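Long-range contacts in putative glycosyltransferase (GalT1) (Streptococcus parasanguinis FW213, PDB 5HEA), which probably transfers a sugar from a nucleotide-sugar donor to an acceptor, through the GT-A-type glycosyltransferase domain that this C-terminal piece of the longer protein contains: residues 115-120 and 170-175; 88-93 and 166-171. One frame throughout, in Å; residues are numbered along the deposited sequence.

Along the chain the order is 88-93, 115-120, 166-171 and then 170-175, the last two overlapping at Thr170 and Lys171. Interaction 2 closes the longer loop, from strand 87-90 to the turn after helix 161-166. Interaction 1 starts inside that loop, at strand 116-125, and ends just beyond it on strand 171-174. Strand 171-174 lies between the other two strands, antiparallel to both, and so joins the parallel strands 7-13, 35-41, 62-66 and 87-90 of the GT-A domain to strands 116-125 and 204-217. Where the two contacts meet, Phe173 O probably accepts a hydrogen bond from Ile88 N, and Leu172 packs on Thr89.

Interaction 1 of 2, residues 115-120 and 170-175; sequences DISVCN and TKLFKA
Strands 116-125 and 171-174 pair antiparallel here, in the buried middle of the mixed sheet of the GT-A domain. Ser117 and Leu172 form a hydrogen-bonded pair, with Leu172 N 2.8 Å from Ser117 O and Ser117 N giving the return bond to Leu172 O. Non-hydrogen-bonded pairs flank it, Ile116 with Phe173 and Val118 with Lys171. Further bonds from Lys174 N to Asp115 O and from Cys119 N to Thr170 O extend the ladder at both ends.

Ile116, Val118, Lys171 and Phe173 share one face. The CD1 methyl of Ile116 meets the ring edge of Phe173 at CD1, 3.8 Å away and near the ring plane. Branched Val118 suits a strand, and both its methyls touch the aliphatic Lys171 CG, with CG1 at 3.8 Å. These two side chains lie side by side, pointing the same way. Lys171 runs extended until chi4 (66°) bends NZ aside to main-chain carbonyls, Phe167 O first. On the other face Leu172 CB lies 3.5 Å from Ser117 OG; that small hydroxyl bonds to Leu105 O.

At the partly exposed end, Lys174 crosses Asp115 obliquely, extended beyond CG, a length that lets NZ reach OD2 at 2.9 Å. In this salt bridge NZ meets OD2 on its anti side, 24° out of the carboxylate plane, while OD1 accepts from Ser203 N. At the far end Thr170 OG1 lies 3.0 Å from Cys119 O, a bond not settled because Pro169 O is also within reach of its proton; Thr170 CB packs near Cys119 SG.

Buried apolar side chains fit between sheet and helices: Ile116 and Phe173 under helix 195-201, Leu172 under helix 101-110. Strand 204-217 runs parallel along the other edge of 116-125.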
loop_
_atom_site.group_PDB
_atom_site.type_symbol
_atom_site.label_atom_id
_atom_site.label_comp_id
_atom_site.label_asym_id
_atom_site.label_seq_id
_atom_site.Cartn_x
_atom_site.Cartn_y
_atom_site.Cartn_z
ATOM N N ASP A 115 -10.181 -3.713 46.233
ATOM C CA ASP A 115 -10.777 -3.639 44.903
ATOM C C ASP A 115 -10.007 -4.508 43.921
ATOM O O ASP A 115 -10.509 -4.846 42.850
ATOM C CB ASP A 115 -10.760 -2.199 44.428
ATOM C CG ASP A 115 -11.509 -1.274 45.386
ATOM O OD1 ASP A 115 -10.884 -0.350 45.940
ATOM O OD2 ASP A 115 -12.718 -1.497 45.600
ATOM N N ILE A 116 -8.771 -4.825 44.298
ATOM C CA ILE A 116 -7.850 -5.623 43.491
ATOM C C ILE A 116 -7.037 -6.497 44.440
ATOM O O ILE A 116 -6.661 -6.049 45.524
ATOM C CB ILE A 116 -6.879 -4.720 42.684
ATOM C CG1 ILE A 116 -7.672 -3.769 41.773
ATOM C CG2 ILE A 116 -5.893 -5.579 41.857
ATOM C CD1 ILE A 116 -6.832 -2.715 41.062
ATOM N N SER A 117 -6.805 -7.751 44.060
ATOM C CA SER A 117 -5.818 -8.581 44.734
ATOM C C SER A 117 -4.788 -9.036 43.694
ATOM O O SER A 117 -5.097 -9.163 42.506
ATOM C CB SER A 117 -6.459 -9.780 45.439
ATOM O OG SER A 117 -7.005 -10.696 44.507
ATOM N N VAL A 118 -3.562 -9.252 44.150
ATOM C CA VAL A 118 -2.438 -9.535 43.271
ATOM C C VAL A 118 -1.617 -10.618 43.936
ATOM O O VAL A 118 -1.372 -10.556 45.145
ATOM C CB VAL A 118 -1.538 -8.284 43.091
ATOM C CG1 VAL A 118 -0.340 -8.582 42.160
ATOM C CG2 VAL A 118 -2.346 -7.090 42.572
ATOM N N CYS A 119 -1.211 -11.625 43.172
ATOM C CA CYS A 119 -0.245 -12.584 43.702
ATOM C C CYS A 119 1.032 -12.517 42.888
ATOM O O CYS A 119 1.163 -11.690 41.983
ATOM C CB CYS A 119 -0.812 -14.018 43.775
ATOM S SG CYS A 119 -1.077 -14.871 42.191
ATOM N N ASN A 120 1.978 -13.382 43.208
ATOM C CA ASN A 120 3.262 -13.362 42.536
ATOM C C ASN A 120 3.316 -14.536 41.561
ATOM O O ASN A 120 2.311 -15.228 41.341
ATOM C CB ASN A 120 4.390 -13.447 43.579
ATOM C CG ASN A 120 5.640 -12.697 43.157
ATOM O OD1 ASN A 120 5.985 -12.646 41.976
ATOM N ND2 ASN A 120 6.323 -12.102 44.125
ATOM N N THR A 170 -1.992 -12.711 37.241
ATOM C CA THR A 170 -1.725 -12.742 38.700
ATOM C C THR A 170 -2.593 -11.775 39.494
ATOM O O THR A 170 -2.391 -11.597 40.688
ATOM C CB THR A 170 -0.205 -12.573 39.106
ATOM O OG1 THR A 170 0.138 -11.190 39.242
ATOM C CG2 THR A 170 0.744 -13.267 38.107
ATOM N N LYS A 171 -3.572 -11.169 38.828
ATOM C CA LYS A 171 -4.309 -10.060 39.395
ATOM C C LYS A 171 -5.801 -10.254 39.200
ATOM O O LYS A 171 -6.262 -10.577 38.105
ATOM C CB LYS A 171 -3.833 -8.745 38.750
ATOM C CG LYS A 171 -2.315 -8.533 38.925
ATOM C CD LYS A 171 -1.764 -7.438 38.049
ATOM C CE LYS A 171 -0.248 -7.382 38.193
ATOM N NZ LYS A 171 0.435 -8.604 37.659
ATOM N N LEU A 172 -6.549 -10.076 40.282
ATOM C CA LEU A 172 -8.007 -10.149 40.250
ATOM C C LEU A 172 -8.585 -8.747 40.448
ATOM O O LEU A 172 -8.327 -8.109 41.471
ATOM C CB LEU A 172 -8.505 -11.098 41.342
ATOM C CG LEU A 172 -10.010 -11.333 41.442
ATOM C CD1 LEU A 172 -10.495 -12.102 40.219
ATOM C CD2 LEU A 172 -10.372 -12.067 42.738
ATOM N N PHE A 173 -9.356 -8.275 39.465
ATOM C CA PHE A 173 -9.894 -6.911 39.450
ATOM C C PHE A 173 -11.417 -6.893 39.595
ATOM O O PHE A 173 -12.102 -7.667 38.932
ATOM C CB PHE A 173 -9.588 -6.229 38.104
ATOM C CG PHE A 173 -8.124 -6.165 37.754
ATOM C CD1 PHE A 173 -7.324 -5.142 38.244
ATOM C CD2 PHE A 173 -7.554 -7.112 36.917
ATOM C CE1 PHE A 173 -5.972 -5.077 37.924
ATOM C CE2 PHE A 173 -6.197 -7.054 36.582
ATOM C CZ PHE A 173 -5.406 -6.036 37.091
ATOM N N LYS A 174 -11.949 -5.996 40.426
ATOM C CA LYS A 174 -13.370 -5.667 40.347
ATOM C C LYS A 174 -13.651 -5.207 38.934
ATOM O O LYS A 174 -12.886 -4.421 38.365
ATOM C CB LYS A 174 -13.755 -4.573 41.343
ATOM C CG LYS A 174 -13.935 -5.120 42.759
ATOM C CD LYS A 174 -14.443 -4.065 43.710
ATOM C CE LYS A 174 -14.475 -4.602 45.130
ATOM N NZ LYS A 174 -14.670 -3.512 46.139
ATOM N N ALA A 175 -14.725 -5.731 38.352
ATOM C CA ALA A 175 -15.007 -5.481 36.939
ATOM C C ALA A 175 -15.371 -4.020 36.688
ATOM O O ALA A 175 -15.121 -3.486 35.603
ATOM C CB ALA A 175 -16.101 -6.409 36.436
#

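Interaction 2 of 2, residues 88-93 and 166-171; sequences ITFVDS and TFSPTK
Thr89 OG1 hydrogen-bonds to Lys171 O, 2.6 Å away, the carbonyl of the first residue of neighbouring strand 171-174. OG1 is anti to the backbone N (chi1 -163°) and approaches from above the carbonyl plane, 48° out of it. Beta-branched threonine suits the extended strand, and its hydroxyl supplies the donor.

At Phe90 a water bridges the two segments. It accepts from Phe90 N at 2.8 Å and lies within hydrogen-bonding distance of Ser168 O and Lys171 O. Phe90 O lies 3.2 Å from Pro169 CA, in a CA-H...O contact. CB and the CD2 corner of the Phe90 ring touch Ser168, CD2 lying 3.9 Å from Ser168 O, while the ring goes on to meet Phe183 edge-to-face.

The Asp92 carboxylate approaches the turn, crossing the Phe167 side chain obliquely and Pro169 at about a right angle. OD2 comes 3.7 Å from Phe167 CE1, the carboxylate and ring planes 82° apart; OD1 has a long, weak ion pair with Arg76. Pro169 CD sits over the centre of one face of the Phe167 ring, 3.5 Å above it, a compact apolar pair. Lys171 NZ ties the turn from within, bonding to Phe167 O, tilted from its carbonyl plane, and at 2.7 Å to Pro169 O, nearly in line with its C=O; a lysine is long enough for its ammonium to reach both.

Segment 88-93 ends a central parallel strand of the GT-A fold and runs into an Asp-Ser-Asp sequence, consistent with the DXD motif that in GT-A relatives lies at the nucleotide-sugar and metal site. Strand 7-13 runs parallel beside 87-90, helix 20-28 meets Val91, helix 195-201 packs on Ser168 and Lys171, and Tyr213 OH of strand 204-217 bonds to Asp92 N.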
loop_
_atom_site.group_PDB
_atom_site.type_symbol
_atom_site.label_atom_id
_atom_site.label_comp_id
_atom_site.label_asym_id
_atom_site.label_seq_id
_atom_site.Cartn_x
_atom_site.Cartn_y
_atom_site.Cartn_z
ATOM N N ILE A 88 -12.653 -9.676 37.073
ATOM C CA ILE A 88 -11.961 -10.016 35.830
ATOM C C ILE A 88 -10.509 -10.363 36.125
ATOM O O ILE A 88 -9.837 -9.685 36.903
ATOM C CB ILE A 88 -12.020 -8.846 34.809
ATOM C CG1 ILE A 88 -13.436 -8.719 34.227
ATOM C CG2 ILE A 88 -10.930 -9.020 33.711
ATOM C CD1 ILE A 88 -13.591 -7.609 33.212
ATOM N N THR A 89 -10.019 -11.429 35.510
ATOM C CA THR A 89 -8.621 -11.769 35.673
ATOM C C THR A 89 -8.081 -12.247 34.327
ATOM O O THR A 89 -8.857 -12.644 33.455
ATOM C CB THR A 89 -8.460 -12.830 36.776
ATOM O OG1 THR A 89 -7.095 -12.884 37.209
ATOM C CG2 THR A 89 -8.925 -14.198 36.274
ATOM N N PHE A 90 -6.764 -12.168 34.141
ATOM C CA PHE A 90 -6.147 -12.524 32.860
ATOM C C PHE A 90 -5.216 -13.713 33.065
ATOM O O PHE A 90 -4.518 -13.773 34.067
ATOM C CB PHE A 90 -5.343 -11.339 32.291
ATOM C CG PHE A 90 -6.186 -10.131 31.972
ATOM C CD1 PHE A 90 -6.874 -10.050 30.770
ATOM C CD2 PHE A 90 -6.304 -9.087 32.883
ATOM C CE1 PHE A 90 -7.670 -8.945 30.479
ATOM C CE2 PHE A 90 -7.094 -7.977 32.598
ATOM C CZ PHE A 90 -7.784 -7.914 31.401
ATOM N N VAL A 91 -5.220 -14.662 32.134
ATOM C CA VAL A 91 -4.256 -15.764 32.158
ATOM C C VAL A 91 -3.695 -15.903 30.741
ATOM O O VAL A 91 -4.456 -15.960 29.777
ATOM C CB VAL A 91 -4.911 -17.105 32.580
ATOM C CG1 VAL A 91 -3.930 -18.269 32.395
ATOM C CG2 VAL A 91 -5.373 -17.051 34.021
ATOM N N ASP A 92 -2.375 -15.921 30.602
ATOM C CA ASP A 92 -1.765 -16.139 29.292
ATOM C C ASP A 92 -1.767 -17.624 28.958
ATOM O O ASP A 92 -1.532 -18.456 29.819
ATOM C CB ASP A 92 -0.348 -15.581 29.238
ATOM C CG ASP A 92 -0.333 -14.064 29.175
ATOM O OD1 ASP A 92 -1.386 -13.461 28.825
ATOM O OD2 ASP A 92 0.728 -13.475 29.474
ATOM N N SER A 93 -2.028 -17.947 27.697
ATOM C CA SER A 93 -2.268 -19.340 27.330
ATOM C C SER A 93 -0.976 -20.171 27.256
ATOM O O SER A 93 -1.036 -21.391 27.110
ATOM C CB SER A 93 -3.092 -19.408 26.038
ATOM O OG SER A 93 -2.616 -18.483 25.082
ATOM N N THR A 166 3.881 -4.394 34.282
ATOM C CA THR A 166 3.934 -4.827 32.892
ATOM C C THR A 166 3.416 -6.250 32.666
ATOM O O THR A 166 3.519 -6.774 31.555
ATOM C CB THR A 166 5.355 -4.676 32.323
ATOM O OG1 THR A 166 6.221 -5.633 32.937
ATOM C CG2 THR A 166 5.887 -3.281 32.608
ATOM N N PHE A 167 2.868 -6.871 33.712
ATOM C CA PHE A 167 2.312 -8.223 33.588
ATOM C C PHE A 167 0.832 -8.234 33.972
ATOM O O PHE A 167 0.464 -7.949 35.115
ATOM C CB PHE A 167 3.100 -9.224 34.445
ATOM C CG PHE A 167 2.934 -10.657 34.008
ATOM C CD1 PHE A 167 3.090 -11.006 32.674
ATOM C CD2 PHE A 167 2.627 -11.652 34.930
ATOM C CE1 PHE A 167 2.936 -12.332 32.260
ATOM C CE2 PHE A 167 2.464 -12.971 34.533
ATOM C CZ PHE A 167 2.621 -13.315 33.187
ATOM N N SER A 168 -0.026 -8.549 33.017
ATOM C CA SER A 168 -1.462 -8.542 33.296
ATOM C C SER A 168 -2.030 -9.700 34.155
ATOM O O SER A 168 -2.995 -9.482 34.892
ATOM C CB SER A 168 -2.273 -8.369 32.005
ATOM O OG SER A 168 -1.980 -9.392 31.079
ATOM N N PRO A 169 -1.472 -10.930 34.044
ATOM C CA PRO A 169 -1.984 -11.971 34.947
ATOM C C PRO A 169 -1.575 -11.767 36.396
ATOM O O PRO A 169 -0.896 -10.786 36.723
ATOM C CB PRO A 169 -1.343 -13.260 34.401
ATOM C CG PRO A 169 -1.083 -12.938 32.926
ATOM C CD PRO A 169 -0.628 -11.500 32.975
ATOM N N THR A 170 -1.992 -12.711 37.241
ATOM C CA THR A 170 -1.725 -12.742 38.700
ATOM C C THR A 170 -2.593 -11.775 39.494
ATOM O O THR A 170 -2.391 -11.597 40.688
ATOM C CB THR A 170 -0.205 -12.573 39.106
ATOM O OG1 THR A 170 0.138 -11.190 39.242
ATOM C CG2 THR A 170 0.744 -13.267 38.107
ATOM N N LYS A 171 -3.572 -11.169 38.828
ATOM C CA LYS A 171 -4.309 -10.060 39.395
ATOM C C LYS A 171 -5.801 -10.254 39.200
ATOM O O LYS A 171 -6.262 -10.577 38.105
ATOM C CB LYS A 171 -3.833 -8.745 38.750
ATOM C CG LYS A 171 -2.315 -8.533 38.925
ATOM C CD LYS A 171 -1.764 -7.438 38.049
ATOM C CE LYS A 171 -0.248 -7.382 38.193
ATOM N NZ LYS A 171 0.435 -8.604 37.659
HETATM O O HOH W 1 -5.038 -10.878 35.890
#